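Local coordinates for DNA mismatch repair protein MutS (Thermus aquaticus, PDB 1EWQ), which recognises mismatched base pairs in DNA and has a weak ATPase activity, starting the repair of replication errors, at residues C[551-561]-C[591-602]. Residues are numbered along the deposited sequence; the frame is centred on the assembly and turned at random.
Sequences LQIRAGRHPVV and TFLRQTALIALL
One face of the His558 imidazole takes the CD1 methyl of Leu598, 3.5 Å from the ring centroid and 27° off the ring normal, a CH-pi contact offset toward the CE1 and NE2 rim. On the opposite face rests CG2 of Val561, so the ring is held between two methyl groups. A hydrogen bond from the backbone N of Val560 to ND1, 3.0 Å long and nearly in the ring plane, helps fix its rotation and ties the turn after the histidine back on itself. CB packs 3.8 Å from CG2 of Thr591; CG stands anti to the backbone N (chi1 -170°), which swings the ring so that CD2 meets CB of Arg594. A flat ring with a polar edge suits this place, and an alanine here would probably leave the Leu598 methyl without its aromatic face and the amide of Val560 without its acceptor. The helix is the one that follows the predicted ATP-binding P-loop (Walker A) of the MutS ATPase domain; strand 551-556 belongs to a small neighbouring mixed sheet and leads into the loop 557-561, which lies across the helix. One turn before Leu598, Gln595 bears on the same loop; its CB packs 3.5 Å from CA of His558, and its extended side chain reaches the backbone of Gly556 and Arg557. The branched Ile599 suits an apolar neighbourhood, its CD1 meeting CD1 of Ile553 tip to tip at 3.9 Å, with Leu616 of strand 613-616 touching both residues. Gly556 passes close to this pair, where a CB would run into both Ile599 CD1 and Ile553 CG2, so a residue without a side chain fits. Further along, the rigid ring of Pro559 sets CG 3.8 Å from CD1 of Leu598, and Leu272 of helix 272-276 touches both.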
ATOM      1  N   LEU C 551      34.485  17.479  22.736  1.00 35.95           N
ATOM      2  CA  LEU C 551      33.122  17.008  22.811  1.00 34.77           C
ATOM      3  C   LEU C 551      33.020  16.517  24.245  1.00 34.26           C
ATOM      4  O   LEU C 551      33.769  15.636  24.664  1.00 33.52           O
ATOM      5  CB  LEU C 551      32.868  15.862  21.827  1.00 34.42           C
ATOM      6  CG  LEU C 551      31.456  15.257  21.859  1.00 34.38           C
ATOM      7  CD1 LEU C 551      31.120  14.651  20.499  1.00 34.07           C
ATOM      8  CD2 LEU C 551      31.361  14.214  22.963  1.00 33.63           C
ATOM      9  N   GLN C 552      32.128  17.130  25.011  1.00 33.63           N
ATOM     10  CA  GLN C 552      31.924  16.731  26.395  1.00 33.44           C
ATOM     11  C   GLN C 552      30.444  16.734  26.678  1.00 32.51           C
ATOM     12  O   GLN C 552      29.822  17.785  26.855  1.00 32.43           O
ATOM     13  CB  GLN C 552      32.657  17.669  27.355  1.00 34.25           C
ATOM     14  CG  GLN C 552      34.163  17.608  27.193  1.00 36.26           C
ATOM     15  CD  GLN C 552      34.918  18.410  28.242  1.00 37.50           C
ATOM     16  OE1 GLN C 552      34.871  18.098  29.439  1.00 38.83           O
ATOM     17  NE2 GLN C 552      35.621  19.446  27.799  1.00 37.69           N
ATOM     18  N   ILE C 553      29.879  15.534  26.703  1.00 31.70           N
ATOM     19  CA  ILE C 553      28.458  15.367  26.935  1.00 30.88           C
ATOM     20  C   ILE C 553      28.205  14.641  28.249  1.00 30.59           C
ATOM     21  O   ILE C 553      28.712  13.540  28.467  1.00 30.51           O
ATOM     22  CB  ILE C 553      27.807  14.549  25.789  1.00 30.35           C
ATOM     23  CG1 ILE C 553      28.076  15.225  24.440  1.00 30.24           C
ATOM     24  CG2 ILE C 553      26.314  14.415  26.031  1.00 30.03           C
ATOM     25  CD1 ILE C 553      27.491  14.475  23.243  1.00 29.27           C
ATOM     26  N   ARG C 554      27.425  15.264  29.122  1.00 30.09           N
ATOM     27  CA  ARG C 554      27.081  14.648  30.392  1.00 29.96           C
ATOM     28  C   ARG C 554      25.620  14.221  30.337  1.00 29.13           C
ATOM     29  O   ARG C 554      24.742  15.029  30.044  1.00 29.00           O
ATOM     30  CB  ARG C 554      27.285  15.624  31.560  1.00 30.91           C
ATOM     31  CG  ARG C 554      27.121  14.959  32.944  1.00 32.42           C
ATOM     32  CD  ARG C 554      27.438  15.902  34.120  1.00 33.63           C
ATOM     33  NE  ARG C 554      26.372  16.874  34.385  1.00 34.94           N
ATOM     34  CZ  ARG C 554      26.522  18.190  34.275  1.00 35.71           C
ATOM     35  NH1 ARG C 554      27.693  18.691  33.906  1.00 36.38           N
ATOM     36  NH2 ARG C 554      25.507  19.007  34.538  1.00 36.21           N
ATOM     37  N   ALA C 555      25.372  12.943  30.604  1.00 28.00           N
ATOM     38  CA  ALA C 555      24.021  12.401  30.613  1.00 27.26           C
ATOM     39  C   ALA C 555      23.233  12.645  29.332  1.00 26.76           C
ATOM     40  O   ALA C 555      22.101  13.133  29.379  1.00 26.23           O
ATOM     41  CB  ALA C 555      23.241  12.958  31.819  1.00 27.12           C
ATOM     42  N   GLY C 556      23.825  12.293  28.193  1.00 26.18           N
ATOM     43  CA  GLY C 556      23.137  12.462  26.929  1.00 25.43           C
ATOM     44  C   GLY C 556      22.189  11.302  26.683  1.00 24.99           C
ATOM     45  O   GLY C 556      22.365  10.220  27.244  1.00 25.02           O
ATOM     46  N   ARG C 557      21.177  11.524  25.848  1.00 24.58           N
ATOM     47  CA  ARG C 557      20.208  10.488  25.536  1.00 24.32           C
ATOM     48  C   ARG C 557      19.750  10.610  24.085  1.00 24.35           C
ATOM     49  O   ARG C 557      19.791  11.696  23.497  1.00 23.95           O
ATOM     50  CB  ARG C 557      18.980  10.609  26.435  1.00 24.71           C
ATOM     51  CG  ARG C 557      19.177  11.422  27.696  1.00 24.70           C
ATOM     52  CD  ARG C 557      17.916  12.190  27.965  1.00 24.93           C
ATOM     53  NE  ARG C 557      18.186  13.549  28.383  1.00 25.33           N
ATOM     54  CZ  ARG C 557      17.332  14.554  28.245  1.00 24.19           C
ATOM     55  NH1 ARG C 557      16.147  14.360  27.689  1.00 24.18           N
ATOM     56  NH2 ARG C 557      17.661  15.748  28.690  1.00 23.94           N
ATOM     57  N   HIS C 558      19.310   9.490  23.514  1.00 24.02           N
ATOM     58  CA  HIS C 558      18.821   9.481  22.145  1.00 24.43           C
ATOM     59  C   HIS C 558      17.469  10.198  22.211  1.00 24.94           C
ATOM     60  O   HIS C 558      16.534   9.712  22.843  1.00 24.85           O
ATOM     61  CB  HIS C 558      18.646   8.043  21.652  1.00 23.78           C
ATOM     62  CG  HIS C 558      18.370   7.940  20.182  1.00 23.48           C
ATOM     63  ND1 HIS C 558      17.265   8.518  19.591  1.00 23.22           N
ATOM     64  CD2 HIS C 558      19.048   7.319  19.186  1.00 23.06           C
ATOM     65  CE1 HIS C 558      17.272   8.252  18.295  1.00 22.93           C
ATOM     66  NE2 HIS C 558      18.341   7.528  18.024  1.00 23.23           N
ATOM     67  N   PRO C 559      17.354  11.367  21.559  1.00 25.36           N
ATOM     68  CA  PRO C 559      16.118  12.159  21.555  1.00 25.72           C
ATOM     69  C   PRO C 559      14.865  11.450  21.048  1.00 26.48           C
ATOM     70  O   PRO C 559      13.751  11.854  21.373  1.00 26.18           O
ATOM     71  CB  PRO C 559      16.487  13.370  20.701  1.00 25.43           C
ATOM     72  CG  PRO C 559      17.506  12.798  19.733  1.00 25.39           C
ATOM     73  CD  PRO C 559      18.360  11.954  20.654  1.00 25.28           C
ATOM     74  N   VAL C 560      15.040  10.393  20.260  1.00 27.46           N
ATOM     75  CA  VAL C 560      13.892   9.672  19.725  1.00 28.54           C
ATOM     76  C   VAL C 560      13.541   8.432  20.539  1.00 29.49           C
ATOM     77  O   VAL C 560      12.379   8.216  20.875  1.00 29.95           O
ATOM     78  CB  VAL C 560      14.125   9.275  18.255  1.00 28.25           C
ATOM     79  CG1 VAL C 560      12.915   8.522  17.733  1.00 28.35           C
ATOM     80  CG2 VAL C 560      14.378  10.523  17.417  1.00 27.90           C
ATOM     81  N   VAL C 561      14.547   7.624  20.855  1.00 30.29           N
ATOM     82  CA  VAL C 561      14.345   6.413  21.642  1.00 31.36           C
ATOM     83  C   VAL C 561      13.743   6.742  23.006  1.00 32.60           C
ATOM     84  O   VAL C 561      12.782   6.107  23.429  1.00 32.77           O
ATOM     85  CB  VAL C 561      15.676   5.656  21.859  1.00 30.99           C
ATOM     86  CG1 VAL C 561      15.476   4.499  22.827  1.00 30.60           C
ATOM     87  CG2 VAL C 561      16.205   5.156  20.527  1.00 30.37           C
ATOM     88  N   THR C 591      22.742   2.652  19.850  1.00 25.63           N
ATOM     89  CA  THR C 591      21.953   3.794  20.265  1.00 25.18           C
ATOM     90  C   THR C 591      22.896   4.873  20.793  1.00 24.83           C
ATOM     91  O   THR C 591      22.664   6.060  20.584  1.00 24.57           O
ATOM     92  CB  THR C 591      20.939   3.385  21.359  1.00 25.78           C
ATOM     93  OG1 THR C 591      19.923   2.567  20.773  1.00 26.17           O
ATOM     94  CG2 THR C 591      20.286   4.606  21.982  1.00 25.56           C
ATOM     95  N   PHE C 592      23.963   4.450  21.475  1.00 24.05           N
ATOM     96  CA  PHE C 592      24.942   5.385  22.012  1.00 23.51           C
ATOM     97  C   PHE C 592      25.601   6.145  20.865  1.00 23.33           C
ATOM     98  O   PHE C 592      25.799   7.355  20.942  1.00 23.36           O
ATOM     99  CB  PHE C 592      25.997   4.639  22.827  1.00 23.51           C
ATOM    100  CG  PHE C 592      27.022   5.535  23.463  1.00 23.76           C
ATOM    101  CD1 PHE C 592      26.642   6.492  24.404  1.00 23.77           C
ATOM    102  CD2 PHE C 592      28.370   5.411  23.142  1.00 23.47           C
ATOM    103  CE1 PHE C 592      27.601   7.313  25.019  1.00 23.92           C
ATOM    104  CE2 PHE C 592      29.334   6.221  23.746  1.00 23.46           C
ATOM    105  CZ  PHE C 592      28.949   7.174  24.690  1.00 23.62           C
ATOM    106  N   LEU C 593      25.941   5.431  19.795  1.00 23.46           N
ATOM    107  CA  LEU C 593      26.548   6.071  18.637  1.00 23.63           C
ATOM    108  C   LEU C 593      25.574   7.069  18.031  1.00 23.40           C
ATOM    109  O   LEU C 593      25.907   8.233  17.854  1.00 23.70           O
ATOM    110  CB  LEU C 593      26.925   5.054  17.549  1.00 23.90           C
ATOM    111  CG  LEU C 593      28.009   4.005  17.808  1.00 24.50           C
ATOM    112  CD1 LEU C 593      28.549   3.494  16.467  1.00 24.57           C
ATOM    113  CD2 LEU C 593      29.122   4.604  18.609  1.00 24.23           C
ATOM    114  N   ARG C 594      24.366   6.612  17.730  1.00 23.19           N
ATOM    115  CA  ARG C 594      23.369   7.482  17.118  1.00 23.40           C
ATOM    116  C   ARG C 594      23.003   8.699  17.965  1.00 23.06           C
ATOM    117  O   ARG C 594      22.827   9.787  17.414  1.00 22.97           O
ATOM    118  CB  ARG C 594      22.099   6.701  16.786  1.00 24.28           C
ATOM    119  CG  ARG C 594      22.294   5.552  15.784  1.00 25.89           C
ATOM    120  CD  ARG C 594      20.959   4.894  15.465  1.00 26.99           C
ATOM    121  NE  ARG C 594      21.126   3.648  14.738  1.00 28.98           N
ATOM    122  CZ  ARG C 594      21.045   2.436  15.287  1.00 29.96           C
ATOM    123  NH1 ARG C 594      20.784   2.298  16.587  1.00 30.52           N
ATOM    124  NH2 ARG C 594      21.243   1.361  14.538  1.00 29.83           N
ATOM    125  N   GLN C 595      22.890   8.535  19.288  1.00 22.59           N
ATOM    126  CA  GLN C 595      22.529   9.675  20.134  1.00 22.23           C
ATOM    127  C   GLN C 595      23.592  10.754  20.043  1.00 21.80           C
ATOM    128  O   GLN C 595      23.285  11.939  20.104  1.00 22.07           O
ATOM    129  CB  GLN C 595      22.308   9.247  21.603  1.00 22.46           C
ATOM    130  CG  GLN C 595      23.514   9.274  22.543  1.00 23.27           C
ATOM    131  CD  GLN C 595      23.150   8.828  23.977  1.00 23.78           C
ATOM    132  OE1 GLN C 595      23.813   9.195  24.951  1.00 24.55           O
ATOM    133  NE2 GLN C 595      22.110   8.028  24.096  1.00 23.21           N
ATOM    134  N   THR C 596      24.842  10.334  19.876  1.00 21.20           N
ATOM    135  CA  THR C 596      25.958  11.265  19.757  1.00 20.91           C
ATOM    136  C   THR C 596      25.776  12.118  18.498  1.00 20.47           C
ATOM    137  O   THR C 596      25.885  13.342  18.543  1.00 20.41           O
ATOM    138  CB  THR C 596      27.289  10.503  19.663  1.00 21.36           C
ATOM    139  OG1 THR C 596      27.474   9.723  20.849  1.00 21.67           O
ATOM    140  CG2 THR C 596      28.451  11.467  19.502  1.00 21.91           C
ATOM    141  N   ALA C 597      25.485  11.461  17.380  1.00 19.94           N
ATOM    142  CA  ALA C 597      25.276  12.161  16.119  1.00 19.27           C
ATOM    143  C   ALA C 597      24.060  13.085  16.207  1.00 19.20           C
ATOM    144  O   ALA C 597      24.080  14.213  15.701  1.00 18.61           O
ATOM    145  CB  ALA C 597      25.082  11.151  14.988  1.00 18.84           C
ATOM    146  N   LEU C 598      23.000  12.614  16.852  1.00 19.10           N
ATOM    147  CA  LEU C 598      21.803  13.438  16.957  1.00 19.78           C
ATOM    148  C   LEU C 598      22.014  14.680  17.811  1.00 19.88           C
ATOM    149  O   LEU C 598      21.546  15.762  17.464  1.00 20.28           O
ATOM    150  CB  LEU C 598      20.622  12.607  17.476  1.00 20.27           C
ATOM    151  CG  LEU C 598      20.165  11.563  16.451  1.00 20.60           C
ATOM    152  CD1 LEU C 598      19.115  10.638  17.072  1.00 20.87           C
ATOM    153  CD2 LEU C 598      19.625  12.268  15.216  1.00 20.25           C
ATOM    154  N   ILE C 599      22.722  14.536  18.922  1.00 20.04           N
ATOM    155  CA  ILE C 599      22.985  15.690  19.778  1.00 20.28           C
ATOM    156  C   ILE C 599      23.767  16.739  18.981  1.00 20.84           C
ATOM    157  O   ILE C 599      23.455  17.934  19.036  1.00 20.44           O
ATOM    158  CB  ILE C 599      23.788  15.270  21.034  1.00 20.37           C
ATOM    159  CG1 ILE C 599      22.879  14.455  21.965  1.00 20.23           C
ATOM    160  CG2 ILE C 599      24.359  16.497  21.739  1.00 19.76           C
ATOM    161  CD1 ILE C 599      23.634  13.771  23.091  1.00 20.60           C
ATOM    162  N   ALA C 600      24.775  16.276  18.239  1.00 21.08           N
ATOM    163  CA  ALA C 600      25.609  17.152  17.407  1.00 21.72           C
ATOM    164  C   ALA C 600      24.756  17.775  16.302  1.00 22.09           C
ATOM    165  O   ALA C 600      24.890  18.960  15.986  1.00 22.55           O
ATOM    166  CB  ALA C 600      26.753  16.354  16.788  1.00 21.81           C
ATOM    167  N   LEU C 601      23.874  16.972  15.721  1.00 22.57           N
ATOM    168  CA  LEU C 601      22.996  17.453  14.657  1.00 23.02           C
ATOM    169  C   LEU C 601      22.088  18.560  15.174  1.00 23.20           C
ATOM    170  O   LEU C 601      21.928  19.599  14.530  1.00 22.89           O
ATOM    171  CB  LEU C 601      22.145  16.308  14.118  1.00 23.03           C
ATOM    172  CG  LEU C 601      21.084  16.622  13.055  1.00 23.66           C
ATOM    173  CD1 LEU C 601      21.621  17.591  12.009  1.00 23.26           C
ATOM    174  CD2 LEU C 601      20.654  15.309  12.404  1.00 23.54           C
ATOM    175  N   LEU C 602      21.495  18.329  16.345  1.00 23.36           N
ATOM    176  CA  LEU C 602      20.595  19.307  16.949  1.00 23.20           C
ATOM    177  C   LEU C 602      21.318  20.607  17.294  1.00 23.17           C
ATOM    178  O   LEU C 602      20.800  21.695  17.059  1.00 23.56           O
ATOM    179  CB  LEU C 602      19.934  18.713  18.202  1.00 23.07           C
ATOM    180  CG  LEU C 602      18.920  17.585  17.972  1.00 23.39           C
ATOM    181  CD1 LEU C 602      18.474  16.999  19.315  1.00 23.11           C
ATOM    182  CD2 LEU C 602      17.729  18.123  17.203  1.00 22.75           C
TER